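Local coordinates for ABC transporter periplasmic substrate-binding protein (Desulfovibrio alaskensis, PDB 5MY5) that binds tungstate with high selectivity and, as the periplasmic component of an ABC transporter, probably hands it over for uptake, at residues G40-L45 / L57-V62; T50-I55 / V246-S251; L68-G71 / D75-I78; L79-H82 / A86-A89; I227-N230 / K236-K239. The protein carries 2 engineered substitutions. One frame throughout, in Å; residues are numbered along the deposited sequence. Where two conformers were deposited one is given.

All five contacts lie in one lobe of the chain, around the sheet strands 56-62, 27-33, 78-81, 221-228 and 100-112, an order consistent with a class II periplasmic binding protein. Contacts 1, 3, 4 and 5 follow one another along the chain, while contact 2 spans 190 residues and brings helix 239-250 back against helix 41-53, which contact 1 also uses. Contacts 3 and 5 have centres only about 9 Å apart and are joined through D77, whereas the centres of contacts 2 and 4 are about 20 Å apart. Contacts 4 and 5 meet where strands 78-81 and 221-228 pair. The C-terminal part of the sequence thus completes a lobe begun by its N-terminal part.

Contact 1 of 5, residues G40-L45 / L57-V62; sequences GLLDDL and LRWTAV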
loop_
_atom_site.group_PDB
_atom_site.type_symbol
_atom_site.label_atom_id
_atom_site.label_comp_id
_atom_site.label_asym_id
_atom_site.label_seq_id
_atom_site.Cartn_x
_atom_site.Cartn_y
_atom_site.Cartn_z
ATOM N N GLY A 40 3.956 8.277 6.820
ATOM C CA GLY A 40 4.162 9.685 7.163
ATOM C C GLY A 40 3.964 10.688 6.038
ATOM O O GLY A 40 4.169 11.899 6.253
ATOM N N LEU A 41 3.548 10.227 4.853
ATOM C CA LEU A 41 3.317 11.117 3.704
ATOM C C LEU A 41 2.361 12.270 4.068
ATOM O O LEU A 41 2.650 13.396 3.658
ATOM C CB LEU A 41 2.787 10.338 2.511
ATOM C CG LEU A 41 2.488 11.203 1.258
ATOM C CD1 LEU A 41 3.717 11.765 0.662
ATOM C CD2 LEU A 41 1.673 10.381 0.231
ATOM N N LEU A 42 1.260 11.997 4.698
ATOM C CA LEU A 42 0.259 13.027 5.005
ATOM C C LEU A 42 0.780 14.047 6.002
ATOM O O LEU A 42 0.415 15.205 5.938
ATOM C CB LEU A 42 -1.049 12.414 5.550
ATOM C CG LEU A 42 -1.833 11.629 4.473
ATOM C CD1 LEU A 42 -2.985 10.921 5.127
ATOM C CD2 LEU A 42 -2.318 12.516 3.317
ATOM N N ASP A 43 1.687 13.628 6.907
ATOM C CA ASP A 43 2.312 14.606 7.817
ATOM C C ASP A 43 3.141 15.605 7.058
ATOM O O ASP A 43 3.280 16.732 7.552
ATOM C CB ASP A 43 3.187 13.898 8.839
ATOM C CG ASP A 43 2.407 12.997 9.729
ATOM O OD1 ASP A 43 1.415 13.405 10.299
ATOM O OD2 ASP A 43 2.787 11.820 9.921
ATOM N N ASP A 44 3.740 15.221 5.956
ATOM C CA ASP A 44 4.427 16.162 5.060
ATOM C C ASP A 44 3.514 16.962 4.197
ATOM O O ASP A 44 3.711 18.169 3.998
ATOM C CB ASP A 44 5.387 15.381 4.142
ATOM C CG ASP A 44 6.815 15.564 4.483
ATOM O OD1 ASP A 44 7.169 15.357 5.679
ATOM O OD2 ASP A 44 7.559 15.882 3.526
ATOM N N LEU A 45 2.490 16.312 3.605
ATOM C CA LEU A 45 1.614 16.967 2.642
ATOM C C LEU A 45 0.654 17.923 3.288
ATOM O O LEU A 45 0.320 18.971 2.677
ATOM C CB LEU A 45 0.814 15.912 1.826
ATOM C CG LEU A 45 1.638 15.121 0.859
ATOM C CD1 LEU A 45 0.691 14.161 0.107
ATOM C CD2 LEU A 45 2.478 15.939 -0.166
ATOM N N LEU A 57 -6.543 19.929 6.775
ATOM C CA LEU A 57 -6.863 18.497 6.529
ATOM C C LEU A 57 -6.697 17.741 7.815
ATOM O O LEU A 57 -5.635 17.736 8.413
ATOM C CB LEU A 57 -5.919 17.900 5.486
ATOM C CG LEU A 57 -6.077 16.419 5.161
ATOM C CD1 LEU A 57 -7.384 16.112 4.430
ATOM C CD2 LEU A 57 -4.888 15.851 4.355
ATOM N N ARG A 58 -7.758 17.027 8.206
ATOM C CA ARG A 58 -7.767 16.145 9.367
ATOM C C ARG A 58 -8.024 14.763 8.834
ATOM O O ARG A 58 -8.907 14.567 8.002
ATOM C CB ARG A 58 -8.770 16.551 10.410
ATOM C CG ARG A 58 -8.486 17.869 11.094
ATOM C CD ARG A 58 -9.588 18.181 12.092
ATOM N NE ARG A 58 -9.519 19.575 12.554
ATOM C CZ ARG A 58 -10.544 20.184 13.150
ATOM N NH1 ARG A 58 -11.703 19.557 13.381
ATOM N NH2 ARG A 58 -10.432 21.474 13.463
ATOM N N TRP A 59 -7.324 13.776 9.348
ATOM C CA TRP A 59 -7.556 12.439 8.846
ATOM C C TRP A 59 -7.641 11.437 9.983
ATOM O O TRP A 59 -7.057 11.645 10.995
ATOM C CB TRP A 59 -6.540 11.983 7.810
ATOM C CG TRP A 59 -5.137 11.858 8.227
ATOM C CD1 TRP A 59 -4.483 10.720 8.612
ATOM C CD2 TRP A 59 -4.196 12.917 8.292
ATOM N NE1 TRP A 59 -3.177 11.009 8.902
ATOM C CE2 TRP A 59 -2.970 12.353 8.724
ATOM C CE3 TRP A 59 -4.246 14.285 7.969
ATOM C CZ2 TRP A 59 -1.819 13.133 8.935
ATOM C CZ3 TRP A 59 -3.100 15.069 8.193
ATOM C CH2 TRP A 59 -1.892 14.477 8.631
ATOM N N THR A 60 -8.380 10.374 9.781
ATOM C CA THR A 60 -8.366 9.244 10.655
ATOM C C THR A 60 -7.936 8.063 9.831
ATOM O O THR A 60 -8.440 7.864 8.662
ATOM C CB THR A 60 -9.789 9.029 11.142
ATOM O OG1 THR A 60 -10.086 10.156 12.009
ATOM C CG2 THR A 60 -9.927 7.793 11.981
ATOM N N ALA A 61 -7.030 7.279 10.425
ATOM C CA ALA A 61 -6.419 6.119 9.790
ATOM C C ALA A 61 -6.908 4.827 10.390
ATOM O O ALA A 61 -6.753 4.584 11.617
ATOM C CB ALA A 61 -4.900 6.225 9.905
ATOM N N VAL A 62 -7.527 3.998 9.550
ATOM C CA VAL A 62 -8.219 2.749 9.966
ATOM C C VAL A 62 -7.976 1.710 8.931
ATOM O O VAL A 62 -7.274 1.977 7.969
ATOM C CB VAL A 62 -9.720 3.047 10.145
ATOM C CG1 VAL A 62 -9.932 3.928 11.353
ATOM C CG2 VAL A 62 -10.395 3.677 8.938
#
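The indole NE1 of W59 gives its hydrogen to OD1 of D37, and this bond fixes the rotation of a ring on which L42 and D43 of the preceding helix 41-53 come to rest. L42 lies over one face: its CD1 stands 3.7 Å from the centroid of the five-membered ring, only 4° off the normal, a CH-pi contact of nearly ideal geometry. Its CB covers the six-membered end, 3.5 Å from W59 CZ2. The two side chains run past each other in opposite directions, because L42 sets CG beside its backbone N (chi1 -70°) and so lays the branched end along the ring. D43 comes instead to the rim, where OD1 lies in the ring plane 3.5 Å from CZ2, the carboxylate turned 50° against the indole; no hydrogen bond is made, but a negative oxygen would be mildly favourable beside the C-H edge. L57, on the same side of the strand as W59, adds a purely apolar touch, its CD2 lying 4.3 Å from CD2 of L42. Leucine and tryptophan fit here as large apolar fillers between a helix and a sheet. The axes of the helical and strand segments are 10.2 Å apart and nearly antiparallel. Such packing belongs to a beta-alpha-beta crossover, here strand 27-33, helices 34-39 and 41-53, and strand 56-62, with the two strands parallel neighbours.

Contact 2 of 5, residues T50-I55 / V246-S251; sequences TKDTGI and VNWMAS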
loop_
_atom_site.group_PDB
_atom_site.type_symbol
_atom_site.label_atom_id
_atom_site.label_comp_id
_atom_site.label_asym_id
_atom_site.label_seq_id
_atom_site.Cartn_x
_atom_site.Cartn_y
_atom_site.Cartn_z
ATOM N N THR A 50 -2.434 23.056 3.374
ATOM C CA THR A 50 -3.050 24.170 4.105
ATOM C C THR A 50 -2.397 25.527 3.700
ATOM O O THR A 50 -3.134 26.515 3.471
ATOM C CB THR A 50 -2.936 24.007 5.617
ATOM O OG1 THR A 50 -3.662 22.850 6.017
ATOM C CG2 THR A 50 -3.513 25.232 6.358
ATOM N N LYS A 51 -1.074 25.521 3.526
ATOM C CA LYS A 51 -0.380 26.733 2.984
ATOM C C LYS A 51 -0.932 27.151 1.660
ATOM O O LYS A 51 -1.132 28.348 1.377
ATOM C CB LYS A 51 1.107 26.422 2.777
ATOM C CG LYS A 51 1.962 27.574 2.302
ATOM C CD LYS A 51 2.796 28.082 3.450
ATOM C CE LYS A 51 3.805 29.118 2.967
ATOM N NZ LYS A 51 3.880 30.185 3.999
ATOM N N ASP A 52 -1.129 26.195 0.767
ATOM C CA ASP A 52 -1.559 26.510 -0.593
ATOM C C ASP A 52 -3.013 26.821 -0.796
ATOM O O ASP A 52 -3.384 27.553 -1.734
ATOM C CB ASP A 52 -1.182 25.380 -1.563
ATOM C CG ASP A 52 0.310 25.180 -1.720
ATOM O OD1 ASP A 52 1.138 26.083 -1.394
ATOM O OD2 ASP A 52 0.695 24.069 -2.202
ATOM N N THR A 53 -3.859 26.315 0.091
ATOM C CA THR A 53 -5.289 26.357 -0.160
ATOM C C THR A 53 -6.159 26.957 0.976
ATOM O O THR A 53 -7.340 27.237 0.731
ATOM C CB THR A 53 -5.925 24.942 -0.439
ATOM O OG1 THR A 53 -5.908 24.204 0.762
ATOM C CG2 THR A 53 -5.189 24.180 -1.433
ATOM N N GLY A 54 -5.547 27.142 2.139
ATOM C CA GLY A 54 -6.172 27.599 3.350
ATOM C C GLY A 54 -6.961 26.566 4.074
ATOM O O GLY A 54 -7.545 26.901 5.069
ATOM N N ILE A 55 -7.056 25.356 3.550
ATOM C CA ILE A 55 -7.937 24.339 4.095
ATOM C C ILE A 55 -7.126 23.478 5.025
ATOM O O ILE A 55 -6.068 23.049 4.666
ATOM C CB ILE A 55 -8.548 23.466 2.952
ATOM C CG1 ILE A 55 -9.346 24.325 1.998
ATOM C CG2 ILE A 55 -9.379 22.322 3.595
ATOM C CD1 ILE A 55 -9.644 23.591 0.709
ATOM N N VAL A 246 -8.320 17.034 -4.197
ATOM C CA VAL A 246 -8.014 16.207 -5.389
ATOM C C VAL A 246 -7.270 17.047 -6.371
ATOM O O VAL A 246 -6.269 16.601 -6.954
ATOM C CB VAL A 246 -9.275 15.614 -6.008
ATOM C CG1 VAL A 246 -9.051 14.832 -7.266
ATOM C CG2 VAL A 246 -9.967 14.693 -5.045
ATOM N N ASN A 247 -7.731 18.273 -6.520
ATOM C CA ASN A 247 -7.083 19.170 -7.497
ATOM C C ASN A 247 -5.644 19.416 -7.111
ATOM O O ASN A 247 -4.757 19.378 -7.930
ATOM C CB ASN A 247 -7.906 20.469 -7.609
ATOM C CG ASN A 247 -7.304 21.446 -8.564
ATOM O OD1 ASN A 247 -6.429 22.196 -8.201
ATOM N ND2 ASN A 247 -7.839 21.461 -9.788
ATOM N N TRP A 248 -5.404 19.760 -5.824
ATOM C CA TRP A 248 -4.122 19.932 -5.322
ATOM C C TRP A 248 -3.192 18.731 -5.472
ATOM O O TRP A 248 -2.039 18.861 -5.944
ATOM C CB TRP A 248 -4.210 20.402 -3.861
ATOM C CG TRP A 248 -2.879 20.724 -3.236
ATOM C CD1 TRP A 248 -2.183 21.887 -3.391
ATOM C CD2 TRP A 248 -2.119 19.927 -2.349
ATOM N NE1 TRP A 248 -1.027 21.829 -2.702
ATOM C CE2 TRP A 248 -0.968 20.640 -2.012
ATOM C CE3 TRP A 248 -2.293 18.632 -1.784
ATOM C CZ2 TRP A 248 0.012 20.121 -1.182
ATOM C CZ3 TRP A 248 -1.373 18.147 -0.949
ATOM C CH2 TRP A 248 -0.203 18.875 -0.636
ATOM N N MET A 249 -3.702 17.517 -5.171
ATOM C CA MET A 249 -2.828 16.366 -5.162
ATOM C C MET A 249 -2.470 16.004 -6.595
ATOM O O MET A 249 -1.400 15.387 -6.798
ATOM C CB MET A 249 -3.565 15.103 -4.628
ATOM C CG MET A 249 -3.745 15.166 -3.149
ATOM S SD MET A 249 -2.208 14.838 -2.221
ATOM C CE MET A 249 -2.158 13.007 -2.383
ATOM N N ALA A 250 -3.365 16.277 -7.563
ATOM C CA ALA A 250 -3.124 15.880 -8.987
ATOM C C ALA A 250 -2.275 16.950 -9.736
ATOM O O ALA A 250 -1.892 16.723 -10.883
ATOM C CB ALA A 250 -4.434 15.709 -9.727
ATOM N N SER A 251 -2.004 18.064 -9.097
ATOM C CA SER A 251 -1.276 19.180 -9.764
ATOM C C SER A 251 0.130 18.719 -10.015
ATOM O O SER A 251 0.719 17.949 -9.232
ATOM C CB SER A 251 -1.281 20.411 -8.832
ATOM O OG SER A 251 -0.488 20.307 -7.696
#
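D52 and W248 meet through one well-aimed hydrogen bond: the indole NE1 donates to OD2 at 2.9 Å, with an N-H...O angle of 162°. W248 swings CG anti to its backbone N (chi1 -176°), which carries the ring out from helix 239-250 and brings its N-H edge to the carboxylate. D52 sets CG beside its own backbone N, anti to the carbonyl carbon, and its side chain crosses the indole at about a right angle. OD2 lies close to the ring plane and accepts the hydrogen bond with its anti lone pair. Tryptophan suits the place because its large ring is buried while its single donor still reaches a surface aspartate. T53 turns its methyl to the ring, CG2 lying 4.3 Å from CD1 of W248. The same torsion (chi1 70°) leaves OG1 for the backbone: it accepts from I55 N at 3.2 Å, an ST turn, and also bonds to F49 O. At the end of helix 239-250, S251 caps the next helix, and its OG donates to W248 O at 2.8 Å. This is packing of the C-terminal ends of helices 41-53 and 239-250 in a lobe of the periplasmic binding protein fold.

Contact 3 of 5, residues L68-G71 / D75-I78; sequences LKMG and DVDI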
loop_
_atom_site.group_PDB
_atom_site.type_symbol
_atom_site.label_atom_id
_atom_site.label_comp_id
_atom_site.label_asym_id
_atom_site.label_seq_id
_atom_site.Cartn_x
_atom_site.Cartn_y
_atom_site.Cartn_z
ATOM N N LEU A 68 -13.927 2.826 4.253
ATOM C CA LEU A 68 -15.067 2.812 3.361
ATOM C C LEU A 68 -16.374 2.998 4.116
ATOM O O LEU A 68 -17.224 3.781 3.704
ATOM C CB LEU A 68 -15.057 1.493 2.562
ATOM C CG LEU A 68 -13.888 1.528 1.568
ATOM C CD1 LEU A 68 -13.399 0.152 1.169
ATOM C CD2 LEU A 68 -14.302 2.296 0.349
ATOM N N LYS A 69 -16.496 2.295 5.247
ATOM C CA LYS A 69 -17.675 2.410 6.106
ATOM C C LYS A 69 -17.844 3.846 6.623
ATOM O O LYS A 69 -18.951 4.322 6.642
ATOM C CB LYS A 69 -17.663 1.418 7.287
ATOM C CG LYS A 69 -18.098 -0.006 6.900
ATOM C CD LYS A 69 -18.432 -0.941 8.086
ATOM C CE LYS A 69 -17.217 -1.371 8.888
ATOM N NZ LYS A 69 -16.244 -2.276 8.197
ATOM N N MET A 70 -16.757 4.521 7.001
ATOM C CA MET A 70 -16.821 5.911 7.410
ATOM C C MET A 70 -17.373 6.795 6.310
ATOM O O MET A 70 -18.170 7.710 6.580
ATOM C CB MET A 70 -15.463 6.458 7.863
ATOM C CG MET A 70 -14.928 5.877 9.198
ATOM S SD MET A 70 -13.344 6.494 9.750
ATOM C CE MET A 70 -14.007 7.958 10.661
ATOM N N GLY A 71 -16.983 6.561 5.015
ATOM C CA GLY A 71 -17.542 7.284 3.914
ATOM C C GLY A 71 -19.008 6.983 3.722
ATOM O O GLY A 71 -19.833 7.897 3.562
ATOM N N ASP A 75 -19.333 10.144 7.662
ATOM C CA ASP A 75 -18.465 10.619 8.724
ATOM C C ASP A 75 -17.402 11.631 8.190
ATOM O O ASP A 75 -16.726 12.375 8.949
ATOM C CB ASP A 75 -17.737 9.488 9.457
ATOM C CG ASP A 75 -18.608 8.593 10.262
ATOM O OD1 ASP A 75 -19.496 9.143 10.920
ATOM O OD2 ASP A 75 -18.325 7.357 10.371
ATOM N N VAL A 76 -17.039 11.468 6.918
ATOM C CA VAL A 76 -15.929 12.140 6.262
ATOM C C VAL A 76 -16.316 12.653 4.884
ATOM O O VAL A 76 -17.314 12.242 4.270
ATOM C CB VAL A 76 -14.671 11.210 6.155
ATOM C CG1 VAL A 76 -14.136 10.791 7.493
ATOM C CG2 VAL A 76 -14.940 10.006 5.240
ATOM N N ASP A 77 -15.539 13.603 4.377
ATOM C CA ASP A 77 -15.722 14.193 3.108
ATOM C C ASP A 77 -15.020 13.505 1.913
ATOM O O ASP A 77 -15.364 13.699 0.753
ATOM C CB ASP A 77 -15.197 15.635 3.170
ATOM C CG ASP A 77 -15.816 16.433 4.324
ATOM O OD1 ASP A 77 -17.086 16.526 4.372
ATOM O OD2 ASP A 77 -15.086 16.953 5.196
ATOM N N ILE A 78 -13.961 12.767 2.238
ATOM C CA ILE A 78 -13.082 12.169 1.187
ATOM C C ILE A 78 -12.377 10.955 1.748
ATOM O O ILE A 78 -12.083 10.878 2.922
ATOM C CB ILE A 78 -12.067 13.252 0.709
ATOM C CG1 ILE A 78 -11.406 12.796 -0.549
ATOM C CG2 ILE A 78 -11.124 13.630 1.807
ATOM C CD1 ILE A 78 -10.581 13.900 -1.193
#
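M70 gives up the most surface in this contact, and it meets D75 and V76 with both its backbone and its side chain. Its carbonyl O accepts from D75 N at 2.9 Å, with an N-H...O angle of 151°; the donor sits nearly in line with the C=O bond. This link spans five residues instead of the helical four, so it holds the chain close to helix 64-72 as it turns away toward the sheet. The methionine side chain crosses that of D75 at about a right angle. Its CG lies 3.9 Å from OD2 of D75, in van der Waals contact and not bonded, while the carboxylate finds its polar partner in N73, through OD1. Further out the M70 chain bends at chi3 (87°), and this turns CE toward V76, where it comes within 4.3 Å of CG1. An unbranched, flexible methionine is well suited to follow both a polar and an apolar neighbour. The other branch of the buried V76, CG2, rests 4.0 Å from CA of G71. C74, in this turn, is joined by a disulfide to C234 in the loop between strand 221-228 and helix 239-250. Helix 64-72 is here connected to strand 78-81, a step of the parallel alpha/beta layout, in which strands 56-62 and 78-81 flank strand 27-33.

Contact 4 of 5, residues L79-H82 / A86-A89; sequences LLVH and AEKA
The carboxylate of E87 carries V81 over one of its faces: the valine's CG2 lies 3.7 Å from CD and 3.6 Å from OE2. The two side chains slide past each other in opposite directions, and the apolar stem joins in, with CG of E87 3.6 Å from the same methyl. E87 sets CG beside its backbone N (chi1 -64°), and the extended chain beyond it carries the carboxylate over V81 CG2 to the backbone at V81-A83. OE2 is 3.5 Å from V81 O, yet two acceptors cannot bond, and H82 N at a like distance is poorly angled. The oxygen is satisfied by A83 N instead. This is a beta-alpha loop, in which strand 78-81 passes into helix 84-92 and a helix residue reaches back to the loop backbone. OE1 makes a salt bridge with R99, a suitable partner for a buried negative charge. H82, whose side chain starts off away from the helix, holds its imidazole against the ring of Y224, their planes about 45° apart, and bonds through NE2 to OG1 of T33.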
loop_
_atom_site.group_PDB
_atom_site.type_symbol
_atom_site.label_atom_id
_atom_site.label_comp_id
_atom_site.label_asym_id
_atom_site.label_seq_id
_atom_site.Cartn_x
_atom_site.Cartn_y
_atom_site.Cartn_z
ATOM N N LEU A 79 -12.116 10.034 0.845
ATOM C CA LEU A 79 -11.331 8.861 1.138
ATOM C C LEU A 79 -9.979 9.010 0.399
ATOM O O LEU A 79 -9.927 9.417 -0.746
ATOM C CB LEU A 79 -12.013 7.583 0.573
ATOM C CG LEU A 79 -13.377 7.257 1.082
ATOM C CD1 LEU A 79 -13.807 5.860 0.601
ATOM C CD2 LEU A 79 -13.573 7.412 2.547
ATOM N N LEU A 80 -8.971 8.465 1.050
ATOM C CA LEU A 80 -7.646 8.243 0.332
ATOM C C LEU A 80 -7.310 6.813 0.663
ATOM O O LEU A 80 -6.881 6.482 1.753
ATOM C CB LEU A 80 -6.568 9.227 0.846
ATOM C CG LEU A 80 -5.207 9.054 0.175
ATOM C CD1 LEU A 80 -5.233 9.306 -1.323
ATOM C CD2 LEU A 80 -4.215 10.011 0.930
ATOM N N VAL A 81 -7.443 5.941 -0.343
ATOM C CA VAL A 81 -7.328 4.494 -0.074
ATOM C C VAL A 81 -6.619 3.816 -1.234
ATOM O O VAL A 81 -6.194 4.499 -2.181
ATOM C CB VAL A 81 -8.700 3.823 0.192
ATOM C CG1 VAL A 81 -9.270 4.311 1.542
ATOM C CG2 VAL A 81 -9.634 4.167 -0.906
ATOM N N HIS A 82 -6.422 2.506 -1.088
ATOM C CA HIS A 82 -5.588 1.774 -2.056
ATOM C C HIS A 82 -6.097 0.357 -2.232
ATOM O O HIS A 82 -5.383 -0.616 -1.931
ATOM C CB HIS A 82 -4.117 1.807 -1.628
ATOM C CG HIS A 82 -3.904 1.512 -0.190
ATOM N ND1 HIS A 82 -3.634 0.257 0.274
ATOM C CD2 HIS A 82 -3.944 2.316 0.919
ATOM C CE1 HIS A 82 -3.509 0.284 1.598
ATOM N NE2 HIS A 82 -3.706 1.533 2.019
ATOM N N ALA A 86 -12.754 -2.619 -4.067
ATOM C CA ALA A 86 -13.647 -2.061 -3.064
ATOM C C ALA A 86 -13.975 -0.593 -3.418
ATOM O O ALA A 86 -15.067 -0.154 -3.170
ATOM C CB ALA A 86 -12.986 -2.130 -1.765
ATOM N N GLU A 87 -12.980 0.125 -3.948
ATOM C CA GLU A 87 -13.240 1.486 -4.351
ATOM C C GLU A 87 -14.321 1.617 -5.471
ATOM O O GLU A 87 -15.224 2.450 -5.436
ATOM C CB GLU A 87 -11.984 2.179 -4.804
ATOM C CG GLU A 87 -10.927 2.356 -3.714
ATOM C CD GLU A 87 -9.616 2.832 -4.325
ATOM O OE1 GLU A 87 -9.736 3.626 -5.309
ATOM O OE2 GLU A 87 -8.492 2.525 -3.872
ATOM N N LYS A 88 -14.194 0.706 -6.445
ATOM C CA LYS A 88 -15.201 0.653 -7.536
ATOM C C LYS A 88 -16.635 0.337 -7.005
ATOM O O LYS A 88 -17.630 0.991 -7.362
ATOM C CB LYS A 88 -14.796 -0.300 -8.649
ATOM C CG LYS A 88 -13.619 0.132 -9.447
ATOM C CD LYS A 88 -13.116 -1.040 -10.256
ATOM C CE LYS A 88 -11.933 -0.637 -11.109
ATOM N NZ LYS A 88 -11.130 -1.848 -11.418
ATOM N N ALA A 89 -16.714 -0.608 -6.074
ATOM C CA ALA A 89 -17.991 -0.865 -5.389
ATOM C C ALA A 89 -18.546 0.302 -4.610
ATOM O O ALA A 89 -19.767 0.575 -4.662
ATOM C CB ALA A 89 -17.880 -2.065 -4.481
#

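Contact 5 of 5, residues I227-N230 / K236-K239; sequences IPVN and KVKK
V229 and V237 set their branched side chains at a slant to each other, and the two methyls of V237 divide the work. CG2 of V237 meets the V229 side chain, 3.9 Å from CB and 4.0 Å from CG1. The torsion behind this, chi1 80°, sends CG2 anti to the backbone N and places CG1 between N and the carbonyl carbon, where it lies 3.6 Å from the carbonyl O of V229. Compact valines fit such a spot, since both branches find a surface. The segments belong to the connection that leaves strand 221-228 and enters helix 239-250. K238 is the centre of an inverse gamma turn, with a weak bond of 3.0 Å from K239 N to V237 O, and it also stands at the N-cap of the helix. D77 ties both segments together: its OD1 bonds to K238 N, and its backbone to that of V229. Past the turn, K239 doubles back across P228. Its chain bends at chi2 (61°) and again at chi4, laying CD and CE each 4.0 Å from CB of the proline ring. Lysine serves well in this partly exposed position: the methylene stem covers the apolar proline ring, while NZ ends in a salt bridge with D243 one turn further along the helix.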
loop_
_atom_site.group_PDB
_atom_site.type_symbol
_atom_site.label_atom_id
_atom_site.label_comp_id
_atom_site.label_asym_id
_atom_site.label_seq_id
_atom_site.Cartn_x
_atom_site.Cartn_y
_atom_site.Cartn_z
ATOM N N ILE A 227 -11.209 9.666 -3.347
ATOM C CA ILE A 227 -12.648 9.568 -3.728
ATOM C C ILE A 227 -13.431 10.498 -2.839
ATOM O O ILE A 227 -13.638 10.255 -1.651
ATOM C CB ILE A 227 -13.159 8.119 -3.446
ATOM C CG1 ILE A 227 -12.311 7.086 -4.179
ATOM C CG2 ILE A 227 -14.592 8.028 -3.936
ATOM C CD1 ILE A 227 -12.518 5.629 -3.717
ATOM N N PRO A 228 -13.942 11.606 -3.425
ATOM C CA PRO A 228 -14.897 12.467 -2.736
ATOM C C PRO A 228 -16.175 11.675 -2.362
ATOM O O PRO A 228 -16.670 10.950 -3.230
ATOM C CB PRO A 228 -15.181 13.576 -3.744
ATOM C CG PRO A 228 -13.933 13.641 -4.593
ATOM C CD PRO A 228 -13.563 12.141 -4.732
ATOM N N VAL A 229 -16.635 11.889 -1.177
ATOM C CA VAL A 229 -17.947 11.282 -0.745
ATOM C C VAL A 229 -19.017 12.051 -1.529
ATOM O O VAL A 229 -18.950 13.213 -1.748
ATOM C CB VAL A 229 -18.067 11.370 0.748
ATOM C CG1 VAL A 229 -19.494 10.990 1.259
ATOM C CG2 VAL A 229 -17.074 10.474 1.432
ATOM N N ASN A 230 -20.025 11.324 -1.999
ATOM C CA ASN A 230 -21.043 11.854 -2.930
ATOM C C ASN A 230 -22.126 12.615 -2.187
ATOM O O ASN A 230 -22.742 12.076 -1.288
ATOM C CB ASN A 230 -21.651 10.678 -3.692
ATOM C CG ASN A 230 -22.419 11.142 -4.879
ATOM O OD1 ASN A 230 -22.996 12.208 -4.897
ATOM N ND2 ASN A 230 -22.431 10.303 -5.905
ATOM N N LYS A 236 -24.626 16.986 3.400
ATOM C CA LYS A 236 -23.882 18.045 4.072
ATOM C C LYS A 236 -22.359 17.907 3.852
ATOM O O LYS A 236 -21.582 18.555 4.572
ATOM C CB LYS A 236 -24.220 18.069 5.586
ATOM C CG LYS A 236 -25.708 18.414 5.818
ATOM C CD LYS A 236 -25.977 18.895 7.200
ATOM C CE LYS A 236 -27.466 19.238 7.330
ATOM N NZ LYS A 236 -27.700 20.070 8.544
ATOM N N VAL A 237 -21.960 16.964 2.997
ATOM C CA VAL A 237 -20.522 16.714 2.741
ATOM C C VAL A 237 -19.861 17.977 2.130
ATOM O O VAL A 237 -20.472 18.736 1.358
ATOM C CB VAL A 237 -20.327 15.470 1.813
ATOM C CG1 VAL A 237 -20.526 15.740 0.358
ATOM C CG2 VAL A 237 -18.963 14.891 2.032
ATOM N N LYS A 238 -18.581 18.187 2.490
ATOM C CA LYS A 238 -17.859 19.364 2.011
ATOM C C LYS A 238 -17.233 19.036 0.695
ATOM O O LYS A 238 -16.008 18.874 0.551
ATOM C CB LYS A 238 -16.827 19.819 3.065
ATOM C CG LYS A 238 -17.407 20.188 4.435
ATOM C CD LYS A 238 -18.313 21.395 4.311
ATOM C CE LYS A 238 -18.484 22.124 5.651
ATOM N NZ LYS A 238 -18.951 23.518 5.416
ATOM N N LYS A 239 -18.030 18.867 -0.354
ATOM C CA LYS A 239 -17.576 18.486 -1.683
ATOM C C LYS A 239 -16.584 19.433 -2.309
ATOM O O LYS A 239 -15.664 19.017 -3.014
ATOM C CB LYS A 239 -18.800 18.326 -2.644
ATOM C CG LYS A 239 -18.468 17.996 -4.097
ATOM C CD LYS A 239 -17.705 16.650 -4.258
ATOM C CE LYS A 239 -17.837 15.994 -5.614
ATOM N NZ LYS A 239 -17.267 16.682 -6.807
#